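Local coordinates for probable transcriptional regulator, TetR family protein (Rhodococcus sp., PDB 3BJB) that probably binds DNA through an N-terminal helix-turn-helix motif to regulate transcription, at the interface of chains A and B. Sequence-based numbering; all coordinates share one arbitrary frame. Chains: chain A/B, Probable transcriptional regulator, TetR family protein.

The interface of chains A and B. Residues chain A 125, 172, 175; chain B 125, 168, 175.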
loop_
_atom_site.group_PDB
_atom_site.type_symbol
_atom_site.label_atom_id
_atom_site.label_comp_id
_atom_site.label_asym_id
_atom_site.label_seq_id
_atom_site.Cartn_x
_atom_site.Cartn_y
_atom_site.Cartn_z
ATOM N N SER A 125 6.406 -1.739 1.308
ATOM C CA SER A 125 5.202 -1.156 1.851
ATOM C C SER A 125 5.150 -1.387 3.346
ATOM O O SER A 125 4.399 -0.730 4.069
ATOM C CB SER A 125 3.960 -1.716 1.171
ATOM O OG SER A 125 3.637 -2.959 1.751
ATOM N N GLY A 172 0.208 1.719 -5.298
ATOM C CA GLY A 172 -1.142 1.216 -5.120
ATOM C C GLY A 172 -1.481 0.351 -6.319
ATOM O O GLY A 172 -1.671 -0.871 -6.201
ATOM N N GLN A 175 0.484 -2.968 -6.488
ATOM C CA GLN A 175 -0.045 -3.866 -5.434
ATOM C C GLN A 175 -1.453 -4.416 -5.827
ATOM O O GLN A 175 -1.654 -5.619 -5.907
ATOM C CB GLN A 175 -0.040 -3.136 -4.056
ATOM C CG GLN A 175 0.256 -4.016 -2.831
ATOM C CD GLN A 175 0.953 -3.281 -1.616
ATOM O OE1 GLN A 175 0.726 -2.086 -1.329
ATOM N NE2 GLN A 175 1.796 -4.037 -0.898
ATOM N N SER B 125 -3.727 -5.060 1.840
ATOM C CA SER B 125 -2.704 -5.124 0.808
ATOM C C SER B 125 -2.476 -6.552 0.337
ATOM O O SER B 125 -2.567 -6.810 -0.845
ATOM C CB SER B 125 -1.398 -4.522 1.300
ATOM O OG SER B 125 -1.570 -3.145 1.507
ATOM N N GLN B 168 -6.835 4.606 -3.610
ATOM C CA GLN B 168 -5.592 3.889 -3.920
ATOM C C GLN B 168 -4.401 4.709 -3.473
ATOM O O GLN B 168 -3.711 4.324 -2.532
ATOM C CB GLN B 168 -5.505 3.453 -5.405
ATOM C CG GLN B 168 -5.692 1.903 -5.625
ATOM C CD GLN B 168 -5.237 1.025 -4.398
ATOM O OE1 GLN B 168 -4.097 0.524 -4.350
ATOM N NE2 GLN B 168 -6.140 0.859 -3.408
ATOM N N GLN B 175 0.028 4.257 4.574
ATOM C CA GLN B 175 1.001 3.215 4.771
ATOM C C GLN B 175 2.337 3.908 5.024
ATOM O O GLN B 175 3.079 3.593 5.964
ATOM C CB GLN B 175 1.075 2.371 3.494
ATOM C CG GLN B 175 1.176 0.845 3.689
ATOM C CD GLN B 175 0.746 0.053 2.411
ATOM O OE1 GLN B 175 0.430 0.650 1.380
ATOM N NE2 GLN B 175 0.752 -1.295 2.496
#
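A:Ser125 and B:Gln175 meet through carbon near the two-fold axis, with A:Ser125 CB lying 3.9 Å from B:Gln175 CD, the amide carbon. The twin contact joins A:Gln175 CD and B:Ser125 CB at the same distance of 3.9 Å. This patch is part of the two-fold interface between the chains. Its residues lie on helices 114-126 and 157-178 of chain A and on 114-126 and 157-179 of chain B. TetR-family regulators commonly dimerise through their C-terminal helices, so the pairing is plausibly the biological one. Both Gln175 chains run extended beyond CG, which carries their amides into the middle. They arrive from opposite directions, with amide planes 27° apart. A:Gln175 OE1 and B:Gln175 OE1 stay 3.9 Å from each other. Each amide also reaches the serine on the neighbouring helix of its own chain: A:Gln175 NE2 makes a weak, nearly straight hydrogen bond to A:Ser125 OG (172° at H). The matching bond from B:Gln175 NE2 to B:Ser125 OG is weak and clearly bent (125° at H). B:Gln175 NE2 lies 3.4 Å from A:Ser125 OG, a near approach not counted as a bond, with CB of that serine beside it. With an alanine in place of B:Gln175, A:Ser125 CB is likely to lose its amide neighbour and B:Ser125 OG its weak donor. Further out, B:Gln168 bends towards the A:Gly172 backbone, but its fit there is doubtful. On the other flank, B:Gln175 CG lies 3.6 Å from the backbone oxygen A:Ser125 O.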